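Sugar phosphate isomerase/epimerase (Parabacteroides distasonis, PDB 3L23) binds magnesium in a xylose isomerase-like TIM barrel and is probably an isomerase or epimerase of sugar phosphates. Local coordinates at residues 15-20 with 272-277; 39-44 with 287-292; 113-118 with 154-159. One frame throughout, in Å; residues are numbered along the deposited sequence. Where two conformers were deposited one is given.

Contact 1: 15-20 with 272-277. With MG (magnesium ion), chain B; EDO (1,2-ethanediol), chain F.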
ATOM      1  N   ILE A  15      14.389  -6.726   4.008  1.00 33.47           N
ATOM      2  CA  ILE A  15      13.843  -5.404   3.730  1.00 32.16           C
ATOM      3  C   ILE A  15      12.972  -5.428   2.490  1.00 32.11           C
ATOM      4  O   ILE A  15      13.379  -5.950   1.457  1.00 31.72           O
ATOM      5  CB  ILE A  15      14.982  -4.296   3.555  1.00 32.41           C
ATOM      6  CG1 ILE A  15      16.006  -4.342   4.701  1.00 33.00           C
ATOM      7  CG2 ILE A  15      14.397  -2.906   3.461  1.00 31.77           C
ATOM      8  CD1 ILE A  15      17.235  -3.459   4.522  1.00 31.08           C
ATOM      9  N   GLY A  16      11.761  -4.888   2.608  1.00 31.38           N
ATOM     10  CA  GLY A  16      10.882  -4.782   1.479  1.00 31.81           C
ATOM     11  C   GLY A  16      10.952  -3.455   0.789  1.00 30.83           C
ATOM     12  O   GLY A  16      11.260  -2.424   1.424  1.00 30.30           O
ATOM     13  N   LEU A  17      10.601  -3.446  -0.506  1.00 31.21           N
ATOM     14  CA  LEU A  17      10.522  -2.220  -1.319  1.00 30.70           C
ATOM     15  C   LEU A  17       9.218  -2.136  -2.103  1.00 30.88           C
ATOM     16  O   LEU A  17       8.854  -3.082  -2.827  1.00 30.44           O
ATOM     17  CB  LEU A  17      11.662  -2.149  -2.347  1.00 30.00           C
ATOM     18  CG  LEU A  17      11.877  -0.904  -3.203  1.00 31.10           C
ATOM     19  CD1 LEU A  17      12.079   0.394  -2.373  1.00 31.10           C
ATOM     20  CD2 LEU A  17      13.042  -1.082  -4.216  1.00 31.13           C
ATOM     21  N   GLN A  18       8.545  -0.990  -2.010  1.00 32.06           N
ATOM     22  CA  GLN A  18       7.427  -0.696  -2.887  1.00 32.30           C
ATOM     23  C   GLN A  18       8.071  -0.133  -4.153  1.00 31.54           C
ATOM     24  O   GLN A  18       8.692   0.951  -4.160  1.00 30.35           O
ATOM     25  CB  GLN A  18       6.442   0.259  -2.212  1.00 31.80           C
ATOM     26  CG  GLN A  18       5.468   1.003  -3.093  1.00 34.68           C
ATOM     27  CD  GLN A  18       4.746   0.155  -4.113  1.00 33.52           C
ATOM     28  OE1 GLN A  18       5.047   0.244  -5.291  1.00 32.27           O
ATOM     29  NE2 GLN A  18       3.764  -0.655  -3.670  1.00 32.39           N
ATOM     30  N   ILE A  19       7.955  -0.882  -5.238  1.00 30.66           N
ATOM     31  CA  ILE A  19       8.710  -0.536  -6.439  1.00 30.55           C
ATOM     32  C   ILE A  19       8.341   0.796  -7.111  1.00 30.79           C
ATOM     33  O   ILE A  19       9.123   1.317  -7.932  1.00 30.83           O
ATOM     34  CB  ILE A  19       8.667  -1.670  -7.504  1.00 30.86           C
ATOM     35  CG1 ILE A  19       7.270  -1.861  -8.095  1.00 30.15           C
ATOM     36  CG2 ILE A  19       9.190  -2.991  -6.892  1.00 32.18           C
ATOM     37  CD1 ILE A  19       7.196  -2.990  -9.212  1.00 30.89           C
ATOM     38  N   TYR A  20       7.175   1.348  -6.800  1.00 32.45           N
ATOM     39  CA  TYR A  20       6.825   2.669  -7.331  1.00 33.12           C
ATOM     40  C   TYR A  20       7.868   3.721  -6.916  1.00 31.39           C
ATOM     41  O   TYR A  20       8.041   4.710  -7.576  1.00 32.09           O
ATOM     42  CB  TYR A  20       5.456   3.084  -6.793  1.00 36.59           C
ATOM     43  CG  TYR A  20       4.803   4.268  -7.455  1.00 41.05           C
ATOM     44  CD1 TYR A  20       4.322   4.186  -8.743  1.00 45.44           C
ATOM     45  CD2 TYR A  20       4.558   5.421  -6.744  1.00 45.46           C
ATOM     46  CE1 TYR A  20       3.675   5.268  -9.333  1.00 49.04           C
ATOM     47  CE2 TYR A  20       3.925   6.499  -7.314  1.00 45.17           C
ATOM     48  CZ  TYR A  20       3.479   6.424  -8.593  1.00 46.51           C
ATOM     49  OH  TYR A  20       2.812   7.503  -9.167  1.00 48.47           O
ATOM     50  N   TYR A 272       6.979  -5.192   6.038  1.00 33.70           N
ATOM     51  CA  TYR A 272       6.976  -3.796   5.737  1.00 31.75           C
ATOM     52  C   TYR A 272       7.648  -3.551   4.401  1.00 32.89           C
ATOM     53  O   TYR A 272       8.452  -4.372   3.919  1.00 31.96           O
ATOM     54  CB  TYR A 272       7.632  -2.943   6.838  1.00 31.65           C
ATOM     55  CG  TYR A 272       9.134  -3.076   6.928  1.00 30.83           C
ATOM     56  CD1 TYR A 272       9.993  -2.314   6.146  1.00 31.21           C
ATOM     57  CD2 TYR A 272       9.709  -3.953   7.818  1.00 32.11           C
ATOM     58  CE1 TYR A 272      11.367  -2.425   6.243  1.00 31.83           C
ATOM     59  CE2 TYR A 272      11.088  -4.070   7.897  1.00 31.02           C
ATOM     60  CZ  TYR A 272      11.905  -3.281   7.117  1.00 31.25           C
ATOM     61  OH  TYR A 272      13.293  -3.390   7.189  1.00 33.23           O
ATOM     62  N   PHE A 273       7.287  -2.418   3.807  1.00 32.33           N
ATOM     63  CA  PHE A 273       7.872  -1.941   2.546  1.00 32.04           C
ATOM     64  C   PHE A 273       8.348  -0.498   2.638  1.00 31.75           C
ATOM     65  O   PHE A 273       7.634   0.398   3.115  1.00 30.69           O
ATOM     66  CB  PHE A 273       6.877  -2.080   1.413  1.00 31.70           C
ATOM     67  CG  PHE A 273       6.398  -3.478   1.251  1.00 32.63           C
ATOM     68  CD1 PHE A 273       7.204  -4.410   0.638  1.00 32.71           C
ATOM     69  CD2 PHE A 273       5.237  -3.907   1.871  1.00 32.63           C
ATOM     70  CE1 PHE A 273       6.807  -5.741   0.551  1.00 30.24           C
ATOM     71  CE2 PHE A 273       4.812  -5.208   1.772  1.00 33.51           C
ATOM     72  CZ  PHE A 273       5.619  -6.155   1.129  1.00 30.38           C
ATOM     73  N   VAL A 274       9.577  -0.297   2.183  1.00 30.55           N
ATOM     74  CA  VAL A 274      10.131   1.040   1.982  1.00 30.83           C
ATOM     75  C   VAL A 274       9.438   1.754   0.852  1.00 30.73           C
ATOM     76  O   VAL A 274       9.205   1.187  -0.223  1.00 30.59           O
ATOM     77  CB  VAL A 274      11.684   0.970   1.667  1.00 30.54           C
ATOM     78  CG1 VAL A 274      12.198   2.299   1.091  1.00 29.93           C
ATOM     79  CG2 VAL A 274      12.432   0.508   2.913  1.00 31.63           C
ATOM     80  N   GLU A 275       9.131   3.030   1.074  1.00 31.06           N
ATOM     81  CA  GLU A 275       8.595   3.870   0.033  1.00 31.99           C
ATOM     82  C   GLU A 275       9.318   5.199  -0.024  1.00 31.48           C
ATOM     83  O   GLU A 275       9.684   5.764   1.023  1.00 31.26           O
ATOM     84  CB  GLU A 275       7.109   4.095   0.261  1.00 32.32           C
ATOM     85  CG  GLU A 275       6.529   4.951  -0.836  1.00 34.87           C
ATOM     86  CD  GLU A 275       5.031   5.018  -0.799  1.00 41.71           C
ATOM     87  OE1 GLU A 275       4.435   4.848   0.259  1.00 35.74           O
ATOM     88  OE2 GLU A 275       4.437   5.272  -1.860  1.00 49.54           O
ATOM     89  N   LEU A 276       9.551   5.690  -1.245  1.00 31.69           N
ATOM     90  CA  LEU A 276      10.222   6.969  -1.468  1.00 30.74           C
ATOM     91  C   LEU A 276       9.499   7.711  -2.583  1.00 31.46           C
ATOM     92  O   LEU A 276       9.365   7.176  -3.677  1.00 31.68           O
ATOM     93  CB  LEU A 276      11.694   6.722  -1.845  1.00 31.83           C
ATOM     94  CG  LEU A 276      12.561   7.928  -2.086  1.00 32.22           C
ATOM     95  CD1 LEU A 276      12.760   8.651  -0.756  1.00 31.10           C
ATOM     96  CD2 LEU A 276      13.872   7.554  -2.798  1.00 29.89           C
ATOM     97  N   GLU A 277       9.009   8.914  -2.329  0.70 32.14           N
ATOM     98  CA  GLU A 277       8.376   9.669  -3.410  0.70 34.34           C
ATOM     99  C   GLU A 277       9.456  10.414  -4.198  0.70 32.72           C
ATOM    100  O   GLU A 277      10.649  10.224  -3.945  0.70 31.39           O
ATOM    101  CB  GLU A 277       7.153  10.508  -2.924  0.70 35.80           C
ATOM    102  CG  GLU A 277       7.324  11.679  -2.032  0.70 39.16           C
ATOM    103  CD  GLU A 277       5.927  12.131  -1.550  0.70 38.06           C
ATOM    104  OE1 GLU A 277       5.110  12.569  -2.393  0.70 43.55           O
ATOM    105  OE2 GLU A 277       5.630  11.973  -0.352  0.70 38.38           O
TER
HETATM  106 MG    MG B   1       2.594   4.430   0.889  1.00 16.51          MG
HETATM  107  C1  EDO F   5      10.294  -6.605   5.243  1.00 28.67           C
HETATM  108  O1  EDO F   5       8.978  -6.986   4.790  1.00 28.91           O
HETATM  109  C2  EDO F   5      10.566  -7.177   6.623  1.00 31.53           C
HETATM  110  O2  EDO F   5      10.575  -8.589   6.500  1.00 33.26           O
HETATM  111  O   HOH W   1       8.449   7.511  -6.519  1.00 34.45           O
HETATM  112  O   HOH W   2       2.195   3.831  -1.365  1.00 21.55           O
HETATM  113  O   HOH W   3       1.894   6.271   0.081  1.00 20.44           O

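Contact 2: 39-44 with 287-292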
ATOM      1  N   LYS A  39      18.361  -5.909  -5.419  1.00 30.24           N
ATOM      2  CA  LYS A  39      18.928  -6.907  -4.528  1.00 31.00           C
ATOM      3  C   LYS A  39      20.241  -6.413  -3.927  1.00 30.33           C
ATOM      4  O   LYS A  39      20.446  -6.509  -2.723  1.00 30.89           O
ATOM      5  CB  LYS A  39      19.180  -8.238  -5.252  1.00 30.93           C
ATOM      6  CG  LYS A  39      19.742  -9.328  -4.334  1.00 31.77           C
ATOM      7  CD  LYS A  39      18.703  -9.888  -3.367  1.00 33.16           C
ATOM      8  CE  LYS A  39      19.338 -11.033  -2.553  1.00 35.69           C
ATOM      9  NZ  LYS A  39      18.293 -11.828  -1.868  1.00 37.87           N
ATOM     10  N   ASP A  40      21.126  -5.860  -4.753  1.00 30.12           N
ATOM     11  CA  ASP A  40      22.444  -5.416  -4.277  1.00 30.58           C
ATOM     12  C   ASP A  40      22.362  -4.279  -3.267  1.00 30.41           C
ATOM     13  O   ASP A  40      23.261  -4.142  -2.434  1.00 31.11           O
ATOM     14  CB  ASP A  40      23.345  -5.016  -5.454  1.00 30.79           C
ATOM     15  CG  ASP A  40      23.769  -6.207  -6.316  1.00 34.80           C
ATOM     16  OD1 ASP A  40      23.684  -7.375  -5.854  1.00 37.20           O
ATOM     17  OD2 ASP A  40      24.239  -5.972  -7.466  1.00 36.66           O
HETATM   18  N   MSE A  41      21.320  -3.464  -3.357  1.00 31.13           N
HETATM   19  CA  MSE A  41      21.077  -2.389  -2.378  1.00 31.79           C
HETATM   20  C   MSE A  41      20.599  -2.918  -1.014  1.00 32.09           C
HETATM   21  O   MSE A  41      20.553  -2.147  -0.046  1.00 32.97           O
HETATM   22  CB  MSE A  41      20.057  -1.359  -2.935  1.00 32.11           C
HETATM   23  CG  MSE A  41      20.583  -0.562  -4.103  1.00 32.69           C
HETATM   24 SE   MSE A  41      19.369   0.879  -4.552  0.75 33.40          SE
HETATM   25  CE  MSE A  41      17.930  -0.121  -5.346  1.00 34.70           C
ATOM     26  N   GLY A  42      20.231  -4.192  -0.942  1.00 31.45           N
ATOM     27  CA  GLY A  42      19.872  -4.840   0.328  1.00 31.18           C
ATOM     28  C   GLY A  42      18.410  -5.192   0.487  1.00 32.03           C
ATOM     29  O   GLY A  42      17.989  -5.545   1.580  1.00 32.64           O
ATOM     30  N   TYR A  43      17.629  -5.105  -0.591  1.00 30.64           N
ATOM     31  CA  TYR A  43      16.221  -5.461  -0.558  1.00 30.64           C
ATOM     32  C   TYR A  43      16.007  -6.925  -0.910  1.00 31.95           C
ATOM     33  O   TYR A  43      16.690  -7.457  -1.745  1.00 31.36           O
ATOM     34  CB  TYR A  43      15.421  -4.584  -1.538  1.00 30.70           C
ATOM     35  CG  TYR A  43      15.436  -3.136  -1.155  1.00 30.43           C
ATOM     36  CD1 TYR A  43      14.581  -2.653  -0.164  1.00 28.98           C
ATOM     37  CD2 TYR A  43      16.351  -2.241  -1.710  1.00 30.83           C
ATOM     38  CE1 TYR A  43      14.618  -1.336   0.228  1.00 29.58           C
ATOM     39  CE2 TYR A  43      16.380  -0.880  -1.290  1.00 28.56           C
ATOM     40  CZ  TYR A  43      15.477  -0.442  -0.340  1.00 30.02           C
ATOM     41  OH  TYR A  43      15.456   0.882   0.114  1.00 29.97           O
ATOM     42  N   SER A  44      14.998  -7.553  -0.307  1.00 31.68           N
ATOM     43  CA  SER A  44      14.679  -8.946  -0.616  1.00 33.11           C
ATOM     44  C   SER A  44      13.232  -9.242  -1.018  1.00 32.30           C
ATOM     45  O   SER A  44      12.958 -10.289  -1.616  1.00 32.41           O
ATOM     46  CB  SER A  44      15.028  -9.779   0.619  1.00 33.58           C
ATOM     47  OG  SER A  44      14.243  -9.292   1.703  1.00 38.83           O
ATOM     48  N   ALA A 287      19.300   6.357  -6.211  1.00 29.25           N
ATOM     49  CA  ALA A 287      20.225   6.917  -5.227  1.00 29.05           C
ATOM     50  C   ALA A 287      19.516   7.059  -3.870  1.00 29.44           C
ATOM     51  O   ALA A 287      20.042   6.660  -2.837  1.00 29.67           O
ATOM     52  CB  ALA A 287      20.828   8.257  -5.737  1.00 27.59           C
ATOM     53  N   GLY A 288      18.317   7.622  -3.860  1.00 28.65           N
ATOM     54  CA  GLY A 288      17.585   7.791  -2.616  1.00 29.20           C
ATOM     55  C   GLY A 288      17.163   6.470  -2.004  1.00 28.61           C
ATOM     56  O   GLY A 288      17.195   6.314  -0.789  1.00 29.01           O
ATOM     57  N   VAL A 289      16.719   5.520  -2.827  1.00 28.96           N
ATOM     58  CA  VAL A 289      16.358   4.182  -2.349  1.00 29.39           C
ATOM     59  C   VAL A 289      17.550   3.453  -1.678  1.00 29.96           C
ATOM     60  O   VAL A 289      17.394   2.769  -0.651  1.00 30.06           O
ATOM     61  CB  VAL A 289      15.703   3.351  -3.489  1.00 31.19           C
ATOM     62  CG1 VAL A 289      15.624   1.857  -3.132  1.00 31.60           C
ATOM     63  CG2 VAL A 289      14.295   3.921  -3.794  1.00 30.77           C
ATOM     64  N   LYS A 290      18.734   3.617  -2.231  1.00 31.04           N
ATOM     65  CA  LYS A 290      19.946   3.106  -1.581  1.00 31.31           C
ATOM     66  C   LYS A 290      20.136   3.677  -0.191  1.00 31.23           C
ATOM     67  O   LYS A 290      20.365   2.932   0.770  1.00 31.24           O
ATOM     68  CB  LYS A 290      21.155   3.451  -2.440  1.00 31.77           C
ATOM     69  CG  LYS A 290      22.547   3.073  -1.867  1.00 34.66           C
ATOM     70  CD  LYS A 290      22.728   1.561  -1.775  1.00 39.56           C
ATOM     71  CE  LYS A 290      24.220   1.108  -1.674  1.00 37.38           C
ATOM     72  NZ  LYS A 290      24.920   1.710  -0.449  1.00 41.13           N
ATOM     73  N   ASP A 291      19.996   4.989  -0.079  1.00 30.41           N
ATOM     74  CA  ASP A 291      20.192   5.674   1.179  1.00 30.59           C
ATOM     75  C   ASP A 291      19.164   5.205   2.228  1.00 30.86           C
ATOM     76  O   ASP A 291      19.487   5.073   3.421  1.00 30.82           O
ATOM     77  CB  ASP A 291      20.109   7.187   0.995  1.00 30.41           C
ATOM     78  CG  ASP A 291      21.334   7.787   0.314  1.00 33.21           C
ATOM     79  OD1 ASP A 291      22.382   7.103   0.130  1.00 32.88           O
ATOM     80  OD2 ASP A 291      21.278   8.991   0.000  1.00 33.41           O
ATOM     81  N   CYS A 292      17.927   4.974   1.783  1.00 31.36           N
ATOM     82  CA  CYS A 292      16.892   4.411   2.675  1.00 31.18           C
ATOM     83  C   CYS A 292      17.275   3.006   3.211  1.00 31.29           C
ATOM     84  O   CYS A 292      17.107   2.711   4.389  1.00 30.67           O
ATOM     85  CB  CYS A 292      15.532   4.367   2.007  1.00 32.26           C
ATOM     86  SG  CYS A 292      14.829   6.033   1.700  1.00 31.89           S
TER

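Contact 3: 113-118 with 154-159. With EDO (1,2-ethanediol), chain E.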
ATOM      1  N   THR A 113      -8.284  -9.575 -11.165  1.00 28.68           N
ATOM      2  CA  THR A 113      -7.034  -9.156 -10.550  1.00 27.73           C
ATOM      3  C   THR A 113      -6.527 -10.161  -9.505  1.00 28.11           C
ATOM      4  O   THR A 113      -5.333 -10.492  -9.491  1.00 27.30           O
ATOM      5  CB  THR A 113      -7.240  -7.757  -9.951  1.00 27.69           C
ATOM      6  OG1 THR A 113      -7.678  -6.904 -11.024  1.00 28.92           O
ATOM      7  CG2 THR A 113      -5.953  -7.203  -9.283  1.00 27.29           C
ATOM      8  N   ALA A 114      -7.409 -10.661  -8.658  1.00 27.86           N
ATOM      9  CA  ALA A 114      -7.037 -11.632  -7.633  1.00 28.59           C
ATOM     10  C   ALA A 114      -6.583 -12.957  -8.276  1.00 28.85           C
ATOM     11  O   ALA A 114      -5.597 -13.562  -7.822  1.00 30.26           O
ATOM     12  CB  ALA A 114      -8.207 -11.876  -6.654  1.00 28.27           C
ATOM     13  N   ALA A 115      -7.266 -13.382  -9.342  1.00 29.12           N
ATOM     14  CA  ALA A 115      -6.873 -14.579 -10.083  1.00 28.81           C
ATOM     15  C   ALA A 115      -5.439 -14.450 -10.592  1.00 29.81           C
ATOM     16  O   ALA A 115      -4.647 -15.383 -10.423  1.00 30.27           O
ATOM     17  CB  ALA A 115      -7.845 -14.867 -11.242  1.00 28.36           C
ATOM     18  N   ASP A 116      -5.098 -13.288 -11.157  1.00 29.33           N
ATOM     19  CA  ASP A 116      -3.739 -13.005 -11.619  1.00 29.42           C
ATOM     20  C   ASP A 116      -2.735 -13.021 -10.485  1.00 29.53           C
ATOM     21  O   ASP A 116      -1.654 -13.572 -10.626  1.00 31.08           O
ATOM     22  CB  ASP A 116      -3.662 -11.651 -12.372  1.00 29.18           C
ATOM     23  CG  ASP A 116      -4.038 -11.761 -13.867  1.00 30.69           C
ATOM     24  OD1 ASP A 116      -4.234 -12.884 -14.384  1.00 31.07           O
ATOM     25  OD2 ASP A 116      -4.096 -10.704 -14.544  1.00 32.44           O
ATOM     26  N   HIS A 117      -3.090 -12.419  -9.362  1.00 30.02           N
ATOM     27  CA  HIS A 117      -2.153 -12.347  -8.226  1.00 30.84           C
ATOM     28  C   HIS A 117      -1.972 -13.692  -7.525  1.00 31.48           C
ATOM     29  O   HIS A 117      -0.897 -13.923  -6.969  1.00 31.18           O
ATOM     30  CB  HIS A 117      -2.526 -11.227  -7.278  1.00 30.62           C
ATOM     31  CG  HIS A 117      -2.184  -9.885  -7.836  1.00 30.80           C
ATOM     32  ND1 HIS A 117      -2.962  -9.256  -8.785  1.00 29.99           N
ATOM     33  CD2 HIS A 117      -1.128  -9.072  -7.617  1.00 31.25           C
ATOM     34  CE1 HIS A 117      -2.406  -8.105  -9.114  1.00 32.67           C
ATOM     35  NE2 HIS A 117      -1.284  -7.972  -8.430  1.00 31.70           N
ATOM     36  N   ALA A 118      -2.975 -14.578  -7.604  1.00 32.22           N
ATOM     37  CA  ALA A 118      -2.820 -15.945  -7.135  1.00 32.64           C
ATOM     38  C   ALA A 118      -1.769 -16.634  -8.011  1.00 32.97           C
ATOM     39  O   ALA A 118      -0.889 -17.327  -7.513  1.00 33.50           O
ATOM     40  CB  ALA A 118      -4.150 -16.708  -7.169  1.00 32.97           C
ATOM     41  N   LYS A 154     -10.515 -13.831  -1.701  1.00 29.84           N
ATOM     42  CA  LYS A 154     -10.236 -15.126  -1.045  1.00 30.57           C
ATOM     43  C   LYS A 154     -10.656 -16.305  -1.898  1.00 31.14           C
ATOM     44  O   LYS A 154      -9.980 -17.349  -1.897  1.00 32.41           O
ATOM     45  CB  LYS A 154     -10.911 -15.202   0.329  1.00 30.62           C
ATOM     46  CG  LYS A 154     -10.359 -14.262   1.369  1.00 30.55           C
ATOM     47  CD  LYS A 154     -10.814 -14.644   2.762  1.00 31.44           C
ATOM     48  CE  LYS A 154     -10.344 -13.637   3.814  1.00 32.79           C
ATOM     49  NZ  LYS A 154     -10.620 -14.138   5.190  1.00 35.53           N
ATOM     50  N   ALA A 155     -11.758 -16.144  -2.636  1.00 30.19           N
ATOM     51  CA  ALA A 155     -12.315 -17.195  -3.514  1.00 30.36           C
ATOM     52  C   ALA A 155     -11.414 -17.491  -4.709  1.00 30.50           C
ATOM     53  O   ALA A 155     -11.521 -18.567  -5.312  1.00 30.08           O
ATOM     54  CB  ALA A 155     -13.693 -16.811  -3.991  1.00 29.91           C
ATOM     55  N   GLU A 156     -10.577 -16.522  -5.083  1.00 30.68           N
ATOM     56  CA  GLU A 156      -9.559 -16.703  -6.117  1.00 31.42           C
ATOM     57  C   GLU A 156      -8.243 -17.254  -5.567  1.00 31.95           C
ATOM     58  O   GLU A 156      -7.313 -17.531  -6.346  1.00 33.65           O
ATOM     59  CB  GLU A 156      -9.308 -15.385  -6.869  1.00 31.58           C
ATOM     60  CG  GLU A 156     -10.508 -14.913  -7.655  1.00 31.26           C
ATOM     61  CD  GLU A 156     -11.054 -15.960  -8.600  1.00 32.86           C
ATOM     62  OE1 GLU A 156     -10.236 -16.623  -9.275  1.00 33.05           O
ATOM     63  OE2 GLU A 156     -12.297 -16.142  -8.662  1.00 32.89           O
ATOM     64  N   GLY A 157      -8.132 -17.392  -4.249  1.00 31.77           N
ATOM     65  CA  GLY A 157      -6.959 -18.027  -3.664  1.00 32.32           C
ATOM     66  C   GLY A 157      -6.005 -17.202  -2.850  1.00 32.94           C
ATOM     67  O   GLY A 157      -4.948 -17.700  -2.497  1.00 33.69           O
ATOM     68  N   ILE A 158      -6.353 -15.952  -2.552  1.00 33.08           N
ATOM     69  CA  ILE A 158      -5.513 -15.077  -1.735  1.00 32.79           C
ATOM     70  C   ILE A 158      -6.147 -14.985  -0.345  1.00 32.37           C
ATOM     71  O   ILE A 158      -7.064 -14.211  -0.125  1.00 32.14           O
ATOM     72  CB  ILE A 158      -5.347 -13.700  -2.405  1.00 32.88           C
ATOM     73  CG1 ILE A 158      -4.731 -13.892  -3.811  1.00 33.12           C
ATOM     74  CG2 ILE A 158      -4.467 -12.782  -1.576  1.00 32.24           C
ATOM     75  CD1 ILE A 158      -4.467 -12.595  -4.572  1.00 34.83           C
ATOM     76  N   ALA A 159      -5.656 -15.817   0.569  1.00 32.54           N
ATOM     77  CA  ALA A 159      -6.287 -16.038   1.860  1.00 32.35           C
ATOM     78  C   ALA A 159      -6.345 -14.808   2.746  1.00 32.27           C
ATOM     79  O   ALA A 159      -7.184 -14.728   3.645  1.00 32.12           O
ATOM     80  CB  ALA A 159      -5.577 -17.141   2.586  1.00 32.77           C
TER
HETATM   81  C1  EDO E   4      -7.803  -5.721 -14.668  1.00 48.40           C
HETATM   82  O1  EDO E   4      -7.699  -7.032 -14.129  1.00 48.87           O
HETATM   83  C2  EDO E   4      -6.466  -5.055 -14.424  1.00 48.75           C
HETATM   84  O2  EDO E   4      -6.216  -4.003 -15.352  1.00 48.25           O

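Contact 1: 15-20 with 272-277
Two backbone hydrogen bonds join G16 and Q18 to V274 and define the pairing. V274 N donates to G16 O at 2.8 Å, almost straight (173° at the hydrogen) although the nitrogen stands well above the carbonyl plane. Q18 N donates to V274 O at 2.9 Å, this time in the carbonyl plane. V274 thus bonds to the residues before and after L17, the parallel pattern, but it makes a single bridge, consistent with the 58° between the directions of strands 16-18 and 272-274. A CA-H...O contact, G16 CA to Y272 O at 3.5 Å, extends the approach. A CB on G16 would fall about 2.3 Å from Y272 O and also run into the F273 ring, so this close passage depends on the missing side chain.

Apolar contacts flank the bridge. With CG1 anti to its backbone N (chi1 165°), V274 sends that methyl to L17 CD1 at 4.0 Å, while V274 CG2 meets I15 CG2, also at 4.0 Å. The F273 ring turns an edge to the other strand, with CD1 3.7 Å from L17 N. The Y272 ring carries an ethanediol over one face, and its hydroxyl rests on the I15 branches.

Polar groups gather beyond the bridge. Q18 OE1 accepts from Y20 N, while Q18 NE2 is hydrogen-bonded to E47 OE1 and L48 O. E275 OE1 coordinates magnesium at 2.0 Å, in a shell completed by H165, D216, H242 and two waters; water 2 also donates to E275 OE2.

Apolar chains and backbone bonds therefore close the first strand of the eight-stranded barrel onto the last, and the chain leaving this seam delivers a carboxylate to the metal, consistent with the isomerase activity and metal binding generally assigned to this family.

Contact 2: 39-44 with 287-292
Y43 and M41 make a mainly apolar contact, with one hydrogen bond, between the turn that ends helix 31-40 and the flank of helix 285-298, on the outer layer of the barrel. The bond runs from Y43 OH to V289 O at 2.8 Å. The C=O...OH angle is 133°, and the hydroxyl is tilted 31° from the carbonyl plane, while V289 O itself lies in the plane of the tyrosine ring, at its edge. Beside this bond V289 CG1 comes obliquely to the ring, 3.4 Å from Y43 CE2, and C292 CB lies 4.0 Å from Y43 OH.

M41, deposited as selenomethionine, packs on V289 and K290. Its chain bends at the last torsion (chi3 -72°), which places the terminal CE 3.8 Å from V289 CG1; the two side chains cross at about a right angle. The selenium itself sits over the helix backbone, with SE 3.6 Å from K290 N. Further out, K290 CD lies against M41 CG at 3.8 Å, and the lysine's ammonium is engaged with D294, a turn later in the same helix.

The turn is a Schellman motif: G42 takes positive phi, and its N bonds back to K39 O at 2.9 Å, which lets the chain leave the helix between the two residues that do the touching. In the TIM barrel this joins the first helix of the outer layer to the last, and Y43 packs on L17 of strand 16-18 and V274 of strand 272-274.

A phenylalanine in place of Y43 would keep the ring but not the hydroxyl, and would probably leave V289 O without this donor and the turn tied to the helix by packing contacts. On the side of helix 285-298 facing the strands, V289 packs on L276 as well as L17, and C292 on V274.

Contact 3: 113-118 with 154-159
E156 and I158 supply the contact from one side, A114, A115, A118 and H117 from the other. The aliphatic part of E156 lies against the small residues: its CB is 3.7 Å from A114 CB, the chain bends at CD (chi2 -54°), and OE1 lies 3.6 Å from A115 CB. I158 CD1 rests on the helix surface, 3.6 Å from A114 O and equally close to H117 CB. A118 CB faces the oxygen end of the E156 carbonyl, 3.4 Å from E156 O.

Beyond this shell, H117 is fixed by bonds on both ring nitrogens. ND1 donates to T113 O at 2.8 Å, the oxygen lying in the ring plane, and the same oxygen accepts H117 N; NE2 is bonded to S78 OG, and the Y51 ring meets the imidazole edge-to-face. A114 and H117 also pack on L125 of strand 124-127.

The E156-I158 geometry follows from the end of helix 136-155. G157, at positive phi, returns a bond from its N to K154 O at 3.0 Å, a Schellman motif whose glycine is followed by an apolar residue docking on helix 103-119, its neighbour in the outer layer of the TIM barrel.

From the N terminus the chain lays down strand 16-18, then helix 31-40 and its closing turn, which begin contact 1 and contact 2 respectively. It next passes through helices 103-119 and 136-155, which meet in contact 3 across only 35 intervening residues. The long loops close late: contact 1 at strand 272-274, then contact 2 at helix 285-298. Contacts 1 and 2 therefore cross, and contact 3 lies within the span of each. The first two touch, with centres 10 Å apart and a probable hydrogen bond from S44 N to I15 O, and seal the barrel in its strand and helix layers; contact 3 joins neighbouring helices about 22 Å from contact 1, centre to centre.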